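Local coordinates for protein nucleoporin NUP82 (Saccharomyces cerevisiae, PDB 3PBP) that serves as a component of the yeast nuclear pore complex, its N-terminal domain interacting with NUP116, at residues I287-G292 / L348-R353; C81-N86 / K128-H133; I420-N425 / M440-L445; K135-S140 / P213-L218. The protein carries 1 engineered substitution. One frame throughout, in Å; residues are numbered along the deposited sequence.

Contact 1. Residues I287-G292 / L348-R353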
loop_
_atom_site.group_PDB
_atom_site.type_symbol
_atom_site.label_atom_id
_atom_site.label_comp_id
_atom_site.label_asym_id
_atom_site.label_seq_id
_atom_site.Cartn_x
_atom_site.Cartn_y
_atom_site.Cartn_z
ATOM N N ILE A 287 12.512 -9.423 -0.383
ATOM C CA ILE A 287 11.735 -10.655 -0.198
ATOM C C ILE A 287 12.741 -11.790 -0.319
ATOM O O ILE A 287 13.073 -12.218 -1.418
ATOM C CB ILE A 287 10.631 -10.831 -1.275
ATOM C CG1 ILE A 287 9.650 -9.651 -1.228
ATOM C CG2 ILE A 287 9.880 -12.132 -1.038
ATOM C CD1 ILE A 287 8.537 -9.744 -2.238
ATOM N N ASN A 288 13.218 -12.274 0.821
ATOM C CA ASN A 288 14.236 -13.310 0.854
ATOM C C ASN A 288 13.767 -14.648 1.423
ATOM O O ASN A 288 13.240 -14.712 2.532
ATOM C CB ASN A 288 15.402 -12.797 1.688
ATOM C CG ASN A 288 16.667 -13.585 1.474
ATOM O OD1 ASN A 288 16.646 -14.691 0.945
ATOM N ND2 ASN A 288 17.781 -13.022 1.899
ATOM N N PRO A 289 13.962 -15.748 0.676
ATOM C CA PRO A 289 14.578 -15.850 -0.650
ATOM C C PRO A 289 13.523 -15.842 -1.758
ATOM O O PRO A 289 12.629 -16.682 -1.766
ATOM C CB PRO A 289 15.307 -17.180 -0.568
ATOM C CG PRO A 289 14.326 -18.021 0.222
ATOM C CD PRO A 289 13.887 -17.077 1.325
ATOM N N PHE A 290 13.635 -14.912 -2.698
ATOM C CA PHE A 290 12.670 -14.826 -3.788
ATOM C C PHE A 290 12.775 -15.967 -4.798
ATOM O O PHE A 290 13.844 -16.211 -5.357
ATOM C CB PHE A 290 12.817 -13.506 -4.530
ATOM C CG PHE A 290 11.706 -13.253 -5.494
ATOM C CD1 PHE A 290 10.402 -13.070 -5.032
ATOM C CD2 PHE A 290 11.940 -13.246 -6.860
ATOM C CE1 PHE A 290 9.339 -12.889 -5.921
ATOM C CE2 PHE A 290 10.885 -13.064 -7.758
ATOM C CZ PHE A 290 9.578 -12.886 -7.284
ATOM N N PRO A 291 11.654 -16.669 -5.059
ATOM C CA PRO A 291 11.569 -17.798 -6.001
ATOM C C PRO A 291 11.949 -17.379 -7.413
ATOM O O PRO A 291 11.359 -16.448 -7.966
ATOM C CB PRO A 291 10.096 -18.208 -5.925
ATOM C CG PRO A 291 9.680 -17.769 -4.556
ATOM C CD PRO A 291 10.342 -16.420 -4.440
ATOM N N GLY A 292 12.916 -18.072 -8.000
ATOM C CA GLY A 292 13.346 -17.732 -9.344
ATOM C C GLY A 292 12.271 -17.725 -10.421
ATOM O O GLY A 292 12.258 -16.836 -11.266
ATOM N N LEU A 348 11.335 -8.856 4.395
ATOM C CA LEU A 348 10.360 -9.928 4.427
ATOM C C LEU A 348 11.078 -11.236 4.097
ATOM O O LEU A 348 11.995 -11.283 3.272
ATOM C CB LEU A 348 9.258 -9.693 3.405
ATOM C CG LEU A 348 8.242 -8.615 3.730
ATOM C CD1 LEU A 348 7.297 -8.478 2.560
ATOM C CD2 LEU A 348 7.494 -8.984 4.999
ATOM N N VAL A 349 10.642 -12.304 4.739
ATOM C CA VAL A 349 11.234 -13.606 4.535
ATOM C C VAL A 349 10.182 -14.575 4.017
ATOM O O VAL A 349 9.053 -14.559 4.486
ATOM C CB VAL A 349 11.817 -14.112 5.873
ATOM C CG1 VAL A 349 12.268 -15.538 5.746
ATOM C CG2 VAL A 349 12.984 -13.235 6.278
ATOM N N LEU A 350 10.551 -15.413 3.050
ATOM C CA LEU A 350 9.624 -16.397 2.485
ATOM C C LEU A 350 9.515 -17.610 3.386
ATOM O O LEU A 350 10.526 -18.214 3.718
ATOM C CB LEU A 350 10.097 -16.879 1.111
ATOM C CG LEU A 350 9.182 -17.911 0.441
ATOM C CD1 LEU A 350 8.206 -17.201 -0.485
ATOM C CD2 LEU A 350 10.000 -18.890 -0.353
ATOM N N ILE A 351 8.294 -17.963 3.776
ATOM C CA ILE A 351 8.063 -19.128 4.629
ATOM C C ILE A 351 7.581 -20.308 3.798
ATOM O O ILE A 351 7.952 -21.446 4.052
ATOM C CB ILE A 351 7.012 -18.834 5.709
ATOM C CG1 ILE A 351 7.589 -17.874 6.753
ATOM C CG2 ILE A 351 6.582 -20.120 6.371
ATOM C CD1 ILE A 351 6.603 -17.471 7.835
ATOM N N GLU A 352 6.749 -20.027 2.804
ATOM C CA GLU A 352 6.222 -21.065 1.931
ATOM C C GLU A 352 5.645 -20.514 0.619
ATOM O O GLU A 352 5.287 -19.337 0.511
ATOM C CB GLU A 352 5.134 -21.865 2.663
ATOM C CG GLU A 352 4.093 -22.468 1.716
ATOM C CD GLU A 352 3.029 -23.275 2.416
ATOM O OE1 GLU A 352 2.465 -22.771 3.414
ATOM O OE2 GLU A 352 2.754 -24.409 1.954
ATOM N N ARG A 353 5.577 -21.382 -0.382
ATOM C CA ARG A 353 4.997 -21.027 -1.659
ATOM C C ARG A 353 3.884 -22.050 -1.964
ATOM O O ARG A 353 4.057 -23.257 -1.764
ATOM C CB ARG A 353 6.050 -21.046 -2.758
ATOM C CG ARG A 353 5.507 -20.539 -4.076
ATOM C CD ARG A 353 6.487 -20.708 -5.187
ATOM N NE ARG A 353 5.919 -20.217 -6.431
ATOM C CZ ARG A 353 6.491 -20.382 -7.619
ATOM N NH1 ARG A 353 7.646 -21.030 -7.708
ATOM N NH2 ARG A 353 5.912 -19.899 -8.711
#
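Pro289 and Leu350 meet with their side chains crossing at about a right angle, the ring CD of Pro289 lying 3.8 Å from CB of Leu350. Leu350 has CG anti to its backbone N (chi1 -180°), and its CD2 methyl comes within 3.7 Å of Pro289 O. Farther along, the same methyl has only a loose contact with CG of Pro291, 4.4 Å away. The peptide before Pro289 is cis, and just ahead of it the two chains still run as parallel strands. There Asn288 N donates to Leu348 O (2.9 Å), and Leu350 N donates to Asn288 O (2.8 Å). Val349 leans its CG1 methyl against that same Asn288 oxygen at 3.5 Å. This is the edge of a propeller blade: the short strand 286-288 borders strand 347-355 in a mixed sheet, and Ile287 makes backbone hydrogen bonds to the NUP116 chain, consistent with the sheet edge being extended by that partner. Leu350 also packs on Ile325 of strand 323-329. Beyond a classic beta bulge at Ile351 and Glu352, Arg353 stretches out, its chain extended from CG to NE, and sets NH1 obliquely against CB of Pro291 at 4.1 Å. The guanidinium is fixed by salt bridges to Asp321 and Glu293 and by a hydrogen bond from NE to Ser323.

Contact 2. Residues C81-N86 / K128-H133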
loop_
_atom_site.group_PDB
_atom_site.type_symbol
_atom_site.label_atom_id
_atom_site.label_comp_id
_atom_site.label_asym_id
_atom_site.label_seq_id
_atom_site.Cartn_x
_atom_site.Cartn_y
_atom_site.Cartn_z
ATOM N N CYS A 81 -19.481 1.569 2.285
ATOM C CA CYS A 81 -18.868 2.466 1.336
ATOM C C CYS A 81 -19.153 1.913 -0.050
ATOM O O CYS A 81 -18.702 0.816 -0.393
ATOM C CB CYS A 81 -17.364 2.549 1.562
ATOM S SG CYS A 81 -16.576 3.763 0.491
ATOM N N LEU A 82 -19.928 2.663 -0.830
ATOM C CA LEU A 82 -20.288 2.252 -2.183
ATOM C C LEU A 82 -19.563 3.186 -3.145
ATOM O O LEU A 82 -19.639 4.422 -3.015
ATOM C CB LEU A 82 -21.811 2.326 -2.372
ATOM C CG LEU A 82 -22.609 1.674 -1.229
ATOM C CD1 LEU A 82 -22.769 2.695 -0.120
ATOM C CD2 LEU A 82 -23.964 1.192 -1.693
ATOM N N PHE A 83 -18.838 2.600 -4.099
ATOM C CA PHE A 83 -18.073 3.409 -5.038
ATOM C C PHE A 83 -17.824 2.772 -6.396
ATOM O O PHE A 83 -17.952 1.562 -6.575
ATOM C CB PHE A 83 -16.710 3.762 -4.431
ATOM C CG PHE A 83 -15.810 2.566 -4.233
ATOM C CD1 PHE A 83 -15.954 1.737 -3.119
ATOM C CD2 PHE A 83 -14.837 2.246 -5.175
ATOM C CE1 PHE A 83 -15.136 0.602 -2.944
ATOM C CE2 PHE A 83 -14.017 1.117 -5.016
ATOM C CZ PHE A 83 -14.167 0.296 -3.901
ATOM N N ASN A 84 -17.463 3.618 -7.350
ATOM C CA ASN A 84 -17.126 3.176 -8.687
ATOM C C ASN A 84 -15.858 3.939 -9.068
ATOM O O ASN A 84 -15.149 4.450 -8.196
ATOM C CB ASN A 84 -18.268 3.451 -9.678
ATOM C CG ASN A 84 -18.647 4.932 -9.774
ATOM O OD1 ASN A 84 -18.041 5.804 -9.135
ATOM N ND2 ASN A 84 -19.660 5.217 -10.591
ATOM N N ASP A 85 -15.558 4.026 -10.355
ATOM C CA ASP A 85 -14.345 4.721 -10.769
ATOM C C ASP A 85 -14.470 6.240 -10.665
ATOM O O ASP A 85 -13.479 6.966 -10.793
ATOM C CB ASP A 85 -14.005 4.331 -12.202
ATOM C CG ASP A 85 -15.107 4.696 -13.179
ATOM O OD1 ASP A 85 -16.279 4.307 -12.947
ATOM O OD2 ASP A 85 -14.799 5.373 -14.186
ATOM N N ASN A 86 -15.677 6.722 -10.389
ATOM C CA ASN A 86 -15.876 8.148 -10.354
ATOM C C ASN A 86 -16.303 8.755 -9.035
ATOM O O ASN A 86 -15.896 9.865 -8.708
ATOM C CB ASN A 86 -16.877 8.516 -11.458
ATOM C CG ASN A 86 -17.194 10.005 -11.491
ATOM O OD1 ASN A 86 -18.002 10.502 -10.692
ATOM N ND2 ASN A 86 -16.550 10.729 -12.407
ATOM N N LYS A 128 -9.534 3.545 -8.224
ATOM C CA LYS A 128 -9.209 2.154 -8.470
ATOM C C LYS A 128 -9.646 1.281 -7.284
ATOM O O LYS A 128 -10.234 0.203 -7.468
ATOM C CB LYS A 128 -7.705 2.014 -8.715
ATOM C CG LYS A 128 -7.283 0.631 -9.171
ATOM C CD LYS A 128 -5.800 0.573 -9.498
ATOM C CE LYS A 128 -5.418 -0.823 -9.991
ATOM N NZ LYS A 128 -4.016 -0.897 -10.490
ATOM N N LYS A 129 -9.371 1.751 -6.068
ATOM C CA LYS A 129 -9.739 0.997 -4.879
ATOM C C LYS A 129 -9.956 1.890 -3.663
ATOM O O LYS A 129 -9.335 2.950 -3.542
ATOM C CB LYS A 129 -8.665 -0.046 -4.560
ATOM C CG LYS A 129 -9.127 -1.045 -3.535
ATOM C CD LYS A 129 -8.089 -2.098 -3.221
ATOM C CE LYS A 129 -8.707 -3.160 -2.305
ATOM N NZ LYS A 129 -7.813 -4.308 -1.978
ATOM N N VAL A 130 -10.844 1.444 -2.770
ATOM C CA VAL A 130 -11.167 2.160 -1.534
ATOM C C VAL A 130 -11.157 1.221 -0.337
ATOM O O VAL A 130 -11.633 0.102 -0.411
ATOM C CB VAL A 130 -12.556 2.812 -1.607
ATOM C CG1 VAL A 130 -12.885 3.492 -0.273
ATOM C CG2 VAL A 130 -12.589 3.815 -2.740
ATOM N N LEU A 131 -10.621 1.701 0.772
ATOM C CA LEU A 131 -10.547 0.916 2.006
ATOM C C LEU A 131 -10.823 1.789 3.214
ATOM O O LEU A 131 -10.422 2.957 3.239
ATOM C CB LEU A 131 -9.137 0.356 2.205
ATOM C CG LEU A 131 -8.583 -0.681 1.250
ATOM C CD1 LEU A 131 -7.153 -0.966 1.613
ATOM C CD2 LEU A 131 -9.435 -1.924 1.336
ATOM N N PHE A 132 -11.494 1.236 4.218
ATOM C CA PHE A 132 -11.705 1.989 5.452
ATOM C C PHE A 132 -10.381 1.886 6.220
ATOM O O PHE A 132 -9.691 0.871 6.132
ATOM C CB PHE A 132 -12.782 1.346 6.302
ATOM C CG PHE A 132 -14.155 1.794 5.985
ATOM C CD1 PHE A 132 -14.558 3.102 6.263
ATOM C CD2 PHE A 132 -15.064 0.912 5.415
ATOM C CE1 PHE A 132 -15.860 3.525 5.973
ATOM C CE2 PHE A 132 -16.366 1.318 5.121
ATOM C CZ PHE A 132 -16.766 2.630 5.401
ATOM N N HIS A 133 -10.004 2.920 6.960
ATOM C CA HIS A 133 -8.780 2.816 7.734
ATOM C C HIS A 133 -9.208 1.950 8.919
ATOM O O HIS A 133 -10.153 2.278 9.632
ATOM C CB HIS A 133 -8.286 4.189 8.186
ATOM C CG HIS A 133 -6.902 4.165 8.759
ATOM N ND1 HIS A 133 -6.596 3.539 9.950
ATOM C CD2 HIS A 133 -5.740 4.685 8.299
ATOM C CE1 HIS A 133 -5.306 3.679 10.201
ATOM N NE2 HIS A 133 -4.762 4.370 9.214
#
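The Phe83 ring carries Val130 on one face, with CG2 3.6 Å from the ring centroid and 10° off the ring normal, a CH-pi contact over the centre. Lys129 CA approaches the same ring obliquely, and the His70 ring also meets it, the two planes about 15° apart. The Phe132 ring, in turn, receives CB of Cys81 obliquely near CE2 and CZ. Two neighbouring beta-propeller blades are joined here: strand 81-83 and strand 128-132 belong to separate four-stranded sheets, run nearly antiparallel with axes 8.8 Å apart, and within these segments meet mainly through side chains, without a hydrogen bond between them. Phe83 reaches across because CG sits between the backbone N and the carbonyl carbon (chi1 66°), and it slides past Val130 in the opposite direction. CB of Val130 lies 3.7 Å from CE1 of Phe83, so two of its carbons share the ring. An alanine in place of Phe83 would probably leave Val130 without the surface its CB and CG2 rest on and open a gap between the blades. Ile88 of strand 87-92 also packs against Cys81, Phe83 and Val130. The second methyl of Val130 turns to the cysteine, CG1 lying 3.8 Å from SG of Cys81.

Contact 3. Residues I420-N425 / M440-L445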
loop_
_atom_site.group_PDB
_atom_site.type_symbol
_atom_site.label_atom_id
_atom_site.label_comp_id
_atom_site.label_asym_id
_atom_site.label_seq_id
_atom_site.Cartn_x
_atom_site.Cartn_y
_atom_site.Cartn_z
ATOM N N ILE A 420 -17.851 -21.761 -7.676
ATOM C CA ILE A 420 -18.529 -20.507 -7.969
ATOM C C ILE A 420 -18.560 -20.257 -9.463
ATOM O O ILE A 420 -18.039 -21.049 -10.248
ATOM C CB ILE A 420 -17.812 -19.316 -7.323
ATOM C CG1 ILE A 420 -16.374 -19.255 -7.842
ATOM C CG2 ILE A 420 -17.851 -19.443 -5.818
ATOM C CD1 ILE A 420 -15.638 -17.990 -7.497
ATOM N N GLU A 421 -19.161 -19.136 -9.841
ATOM C CA GLU A 421 -19.267 -18.757 -11.235
ATOM C C GLU A 421 -18.971 -17.282 -11.374
ATOM O O GLU A 421 -18.429 -16.834 -12.381
ATOM C CB GLU A 421 -20.673 -19.054 -11.757
ATOM C CG GLU A 421 -20.758 -20.316 -12.595
ATOM C CD GLU A 421 -22.189 -20.763 -12.837
ATOM O OE1 GLU A 421 -23.003 -19.940 -13.311
ATOM O OE2 GLU A 421 -22.497 -21.943 -12.552
ATOM N N ARG A 422 -19.334 -16.527 -10.350
ATOM C CA ARG A 422 -19.124 -15.084 -10.337
ATOM C C ARG A 422 -18.474 -14.787 -8.989
ATOM O O ARG A 422 -19.094 -15.053 -7.956
ATOM C CB ARG A 422 -20.477 -14.368 -10.417
ATOM C CG ARG A 422 -21.434 -14.923 -11.465
ATOM C CD ARG A 422 -21.206 -14.248 -12.793
ATOM N NE ARG A 422 -21.259 -12.796 -12.648
ATOM C CZ ARG A 422 -21.152 -11.937 -13.656
ATOM N NH1 ARG A 422 -20.988 -12.381 -14.898
ATOM N NH2 ARG A 422 -21.202 -10.632 -13.421
ATOM N N ILE A 423 -17.244 -14.259 -8.988
ATOM C CA ILE A 423 -16.552 -13.943 -7.729
ATOM C C ILE A 423 -17.570 -13.551 -6.661
ATOM O O ILE A 423 -17.999 -12.395 -6.584
ATOM C CB ILE A 423 -15.575 -12.776 -7.892
ATOM C CG1 ILE A 423 -14.529 -13.115 -8.958
ATOM C CG2 ILE A 423 -14.910 -12.476 -6.551
ATOM C CD1 ILE A 423 -13.538 -11.979 -9.218
ATOM N N PRO A 424 -17.964 -14.513 -5.812
ATOM C CA PRO A 424 -18.946 -14.237 -4.766
ATOM C C PRO A 424 -18.518 -13.281 -3.660
ATOM O O PRO A 424 -17.347 -12.903 -3.528
ATOM C CB PRO A 424 -19.284 -15.632 -4.244
ATOM C CG PRO A 424 -17.979 -16.325 -4.338
ATOM C CD PRO A 424 -17.461 -15.896 -5.700
ATOM N N ASN A 425 -19.517 -12.898 -2.880
ATOM C CA ASN A 425 -19.376 -12.002 -1.756
ATOM C C ASN A 425 -19.388 -12.951 -0.549
ATOM O O ASN A 425 -20.303 -13.761 -0.406
ATOM C CB ASN A 425 -20.587 -11.059 -1.764
ATOM C CG ASN A 425 -20.341 -9.772 -1.024
ATOM O OD1 ASN A 425 -20.506 -9.700 0.191
ATOM N ND2 ASN A 425 -19.943 -8.739 -1.755
HETATM N N MSE A 440 -22.493 -15.252 -1.495
HETATM C CA MSE A 440 -23.488 -14.499 -2.233
HETATM C C MSE A 440 -23.046 -14.241 -3.662
HETATM O O MSE A 440 -21.877 -13.971 -3.918
HETATM C CB MSE A 440 -23.725 -13.156 -1.546
HETATM C CG MSE A 440 -24.695 -12.216 -2.265
HETATM SE SE MSE A 440 -26.558 -12.622 -1.908
HETATM C CE MSE A 440 -26.434 -12.713 0.041
ATOM N N SER A 441 -23.989 -14.329 -4.591
ATOM C CA SER A 441 -23.714 -14.061 -5.998
ATOM C C SER A 441 -24.987 -13.489 -6.607
ATOM O O SER A 441 -26.049 -13.495 -5.978
ATOM C CB SER A 441 -23.295 -15.335 -6.747
ATOM O OG SER A 441 -24.385 -16.223 -6.912
ATOM N N ASN A 442 -24.870 -12.969 -7.819
ATOM C CA ASN A 442 -26.017 -12.406 -8.508
ATOM C C ASN A 442 -27.213 -13.339 -8.379
ATOM O O ASN A 442 -28.260 -12.963 -7.861
ATOM C CB ASN A 442 -25.679 -12.217 -9.988
ATOM C CG ASN A 442 -24.721 -13.296 -10.517
ATOM O OD1 ASN A 442 -24.915 -14.499 -10.299
ATOM N ND2 ASN A 442 -23.683 -12.860 -11.224
ATOM N N LYS A 443 -27.012 -14.576 -8.827
ATOM C CA LYS A 443 -28.038 -15.606 -8.855
ATOM C C LYS A 443 -28.246 -16.445 -7.610
ATOM O O LYS A 443 -29.319 -17.029 -7.445
ATOM C CB LYS A 443 -27.767 -16.569 -10.025
ATOM C CG LYS A 443 -27.778 -15.933 -11.417
ATOM C CD LYS A 443 -27.464 -16.957 -12.508
ATOM C CE LYS A 443 -27.574 -16.341 -13.899
ATOM N NZ LYS A 443 -27.297 -17.330 -14.987
ATOM N N THR A 444 -27.255 -16.527 -6.730
ATOM C CA THR A 444 -27.429 -17.390 -5.568
ATOM C C THR A 444 -27.095 -16.787 -4.203
ATOM O O THR A 444 -26.702 -15.631 -4.089
ATOM C CB THR A 444 -26.604 -18.705 -5.763
ATOM O OG1 THR A 444 -26.782 -19.184 -7.100
ATOM C CG2 THR A 444 -27.074 -19.801 -4.814
ATOM N N LEU A 445 -27.300 -17.603 -3.174
ATOM C CA LEU A 445 -27.023 -17.280 -1.786
ATOM C C LEU A 445 -26.899 -18.626 -1.087
ATOM O O LEU A 445 -27.898 -19.241 -0.725
ATOM C CB LEU A 445 -28.159 -16.472 -1.163
ATOM C CG LEU A 445 -28.059 -16.336 0.362
ATOM C CD1 LEU A 445 -26.649 -15.933 0.776
ATOM C CD2 LEU A 445 -29.075 -15.319 0.834
#
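Arg422 and Asn442 come together at the exposed end of the contact, but their arrangement is doubtful: the nearest polar atoms, NE of Arg422 and ND2 of Asn442, are both donors in the model and form no hydrogen bond, so the fit of the two side chains carries little weight. The backbone of Arg422 adds a loose touch, its O lying 4.4 Å from CB of Ser441. Next, Pro424 sets its ring beside the carbonyl of Met440, a residue modelled as selenomethionine, with ring CB turned to that oxygen. Asn425 follows with the main-chain link of the contact: Asn425 N donates to Met440 O (2.8 Å), and Met440 N returns a bond to Asn425 O (2.9 Å), an antiparallel hydrogen-bonded pair between the two residues. Their CB atoms lie 3.8 Å apart on one face of the pair. Each has CG anti to its backbone N (chi1 -158° in Asn425, 176° in Met440), and beyond that the two side chains part, the selenomethionine bending at both chi2 and chi3. Past Met440 the chain turns back through an ST motif, Thr444 N donating to Ser441 OG (2.9 Å). In the fold, Pro424 rests on Ile381 of strand 380-385 and Ile423 on Ile376 of strand 372-376, while strand 24-29 receives the parting ends, Met440 packing on Arg24 and Ile26 and Asn425 OD1 accepting from the backbone N of Ile26.

Contact 4. Residues K135-S140 / P213-L218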
loop_
_atom_site.group_PDB
_atom_site.type_symbol
_atom_site.label_atom_id
_atom_site.label_comp_id
_atom_site.label_asym_id
_atom_site.label_seq_id
_atom_site.Cartn_x
_atom_site.Cartn_y
_atom_site.Cartn_z
ATOM N N LYS A 135 -8.076 1.579 11.818
ATOM C CA LYS A 135 -8.035 2.142 13.153
ATOM C C LYS A 135 -8.424 3.609 13.301
ATOM O O LYS A 135 -7.788 4.375 14.025
ATOM C CB LYS A 135 -6.663 1.893 13.763
ATOM C CG LYS A 135 -6.482 0.495 14.295
ATOM C CD LYS A 135 -5.190 0.419 15.068
ATOM C CE LYS A 135 -5.159 -0.762 16.020
ATOM N NZ LYS A 135 -3.867 -0.769 16.803
ATOM N N SER A 136 -9.482 4.003 12.616
ATOM C CA SER A 136 -9.954 5.367 12.723
ATOM C C SER A 136 -11.126 5.346 13.693
ATOM O O SER A 136 -11.952 4.434 13.682
ATOM C CB SER A 136 -10.391 5.896 11.352
ATOM O OG SER A 136 -11.186 4.935 10.673
ATOM N N TYR A 137 -11.173 6.338 14.563
ATOM C CA TYR A 137 -12.260 6.440 15.523
ATOM C C TYR A 137 -13.580 6.619 14.747
ATOM O O TYR A 137 -13.677 7.434 13.827
ATOM C CB TYR A 137 -11.999 7.630 16.447
ATOM C CG TYR A 137 -13.080 7.883 17.461
ATOM C CD1 TYR A 137 -13.341 6.970 18.481
ATOM C CD2 TYR A 137 -13.852 9.040 17.398
ATOM C CE1 TYR A 137 -14.343 7.209 19.409
ATOM C CE2 TYR A 137 -14.855 9.286 18.322
ATOM C CZ TYR A 137 -15.095 8.371 19.321
ATOM O OH TYR A 137 -16.097 8.629 20.224
ATOM N N ARG A 138 -14.586 5.839 15.113
ATOM C CA ARG A 138 -15.875 5.897 14.440
ATOM C C ARG A 138 -15.784 5.633 12.933
ATOM O O ARG A 138 -16.612 6.123 12.169
ATOM C CB ARG A 138 -16.540 7.252 14.684
ATOM C CG ARG A 138 -16.816 7.543 16.147
ATOM C CD ARG A 138 -18.176 8.186 16.333
ATOM N NE ARG A 138 -18.252 9.528 15.765
ATOM C CZ ARG A 138 -19.308 10.001 15.105
ATOM N NH1 ARG A 138 -20.384 9.232 14.924
ATOM N NH2 ARG A 138 -19.291 11.243 14.624
ATOM N N ASP A 139 -14.785 4.857 12.511
ATOM C CA ASP A 139 -14.592 4.505 11.101
ATOM C C ASP A 139 -14.633 5.712 10.185
ATOM O O ASP A 139 -15.030 5.590 9.028
ATOM C CB ASP A 139 -15.678 3.531 10.647
ATOM C CG ASP A 139 -15.634 2.213 11.395
ATOM O OD1 ASP A 139 -14.598 1.519 11.316
ATOM O OD2 ASP A 139 -16.632 1.863 12.059
ATOM N N SER A 140 -14.199 6.860 10.699
ATOM C CA SER A 140 -14.229 8.124 9.964
ATOM C C SER A 140 -13.191 8.366 8.886
ATOM O O SER A 140 -13.115 9.477 8.357
ATOM C CB SER A 140 -14.158 9.291 10.948
ATOM O OG SER A 140 -12.967 9.214 11.712
ATOM N N PRO A 213 -4.897 8.025 10.538
ATOM C CA PRO A 213 -6.140 8.747 10.238
ATOM C C PRO A 213 -6.062 10.040 11.071
ATOM O O PRO A 213 -5.037 10.289 11.697
ATOM C CB PRO A 213 -7.215 7.773 10.719
ATOM C CG PRO A 213 -6.591 7.180 11.916
ATOM C CD PRO A 213 -5.152 6.919 11.482
ATOM N N SER A 214 -7.106 10.861 11.093
ATOM C CA SER A 214 -7.052 12.106 11.870
ATOM C C SER A 214 -7.307 11.853 13.357
ATOM O O SER A 214 -6.903 12.652 14.215
ATOM C CB SER A 214 -8.082 13.096 11.350
ATOM O OG SER A 214 -9.382 12.648 11.699
ATOM N N VAL A 215 -7.990 10.750 13.657
ATOM C CA VAL A 215 -8.285 10.377 15.040
ATOM C C VAL A 215 -8.081 8.871 15.115
ATOM O O VAL A 215 -8.924 8.090 14.673
ATOM C CB VAL A 215 -9.734 10.733 15.435
ATOM C CG1 VAL A 215 -10.001 10.327 16.855
ATOM C CG2 VAL A 215 -9.961 12.210 15.260
ATOM N N LEU A 216 -6.947 8.482 15.683
ATOM C CA LEU A 216 -6.552 7.092 15.795
ATOM C C LEU A 216 -7.197 6.270 16.905
ATOM O O LEU A 216 -7.195 6.673 18.076
ATOM C CB LEU A 216 -5.040 7.039 15.951
ATOM C CG LEU A 216 -4.335 5.689 15.950
ATOM C CD1 LEU A 216 -4.350 5.094 14.559
ATOM C CD2 LEU A 216 -2.896 5.895 16.438
ATOM N N LEU A 217 -7.746 5.110 16.520
ATOM C CA LEU A 217 -8.355 4.163 17.464
ATOM C C LEU A 217 -7.185 3.369 18.037
ATOM O O LEU A 217 -6.474 2.674 17.316
ATOM C CB LEU A 217 -9.288 3.192 16.753
ATOM C CG LEU A 217 -10.789 3.244 17.045
ATOM C CD1 LEU A 217 -11.385 1.905 16.650
ATOM C CD2 LEU A 217 -11.067 3.536 18.510
ATOM N N LEU A 218 -6.974 3.469 19.335
ATOM C CA LEU A 218 -5.860 2.761 19.944
ATOM C C LEU A 218 -6.202 2.357 21.378
ATOM O O LEU A 218 -6.457 3.217 22.212
ATOM C CB LEU A 218 -4.638 3.683 19.922
ATOM C CG LEU A 218 -3.231 3.119 20.112
ATOM C CD1 LEU A 218 -2.917 2.159 18.997
ATOM C CD2 LEU A 218 -2.234 4.243 20.105
#
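Lys135 lays its aliphatic chain over the carbonyl of Leu217, with CB, CG, CD and CE all close to that oxygen and CD the nearest at 3.4 Å. The chain is extended beyond CG, which carries NZ on to CD1 of Leu218 (3.8 Å); NZ also has weak polar partners in Asp222 and the carbonyl of Asp190. An alanine in place of Lys135 removes everything beyond CB, and would probably leave the Leu217 carbonyl less covered and CD1 of Leu218 without its NZ neighbour. The backbones meet in a single bridge between Ser136 and Leu216: Leu217 N donates to Lys135 O (2.6 Å), and Tyr137 N to Val215 O (2.9 Å). The loop between strands 127-132 and 141-146 of one propeller blade thus bridges to the small sheet of strands 215-217 and 269-271. Tyr137 and Val215 lie side by side, CB to CG1 3.4 Å, while CD2 of Leu217 stands at the edge of the tyrosine ring, 4.1 Å from CD1. That ring makes a cation-pi contact with Lys269. CB of Ser136 meets CB of Pro213 at 3.7 Å. The loop is therefore held by two main-chain hydrogen bonds, and the side chains around them contribute mostly carbon.

How the contacts relate
Contact 2 is the buried one, an apolar seam between sheets; contacts 1, 3 and 4 are partly buried and each depends on a pair of backbone hydrogen bonds. Contacts 2 and 4 involve the same blade, through strand 127-132 and the loop that follows it, and they touch: NE2 of His133 lies 3.4 Å from CD of Pro213. Contact 1, about 31 Å from contact 2 between centres and across the chain's centre from it, is a parallel pairing at the interface with NUP116. Contact 3 holds one antiparallel backbone pair and has exposed polar tips, whereas contact 4 joins a loop to a short strand through a single bridge.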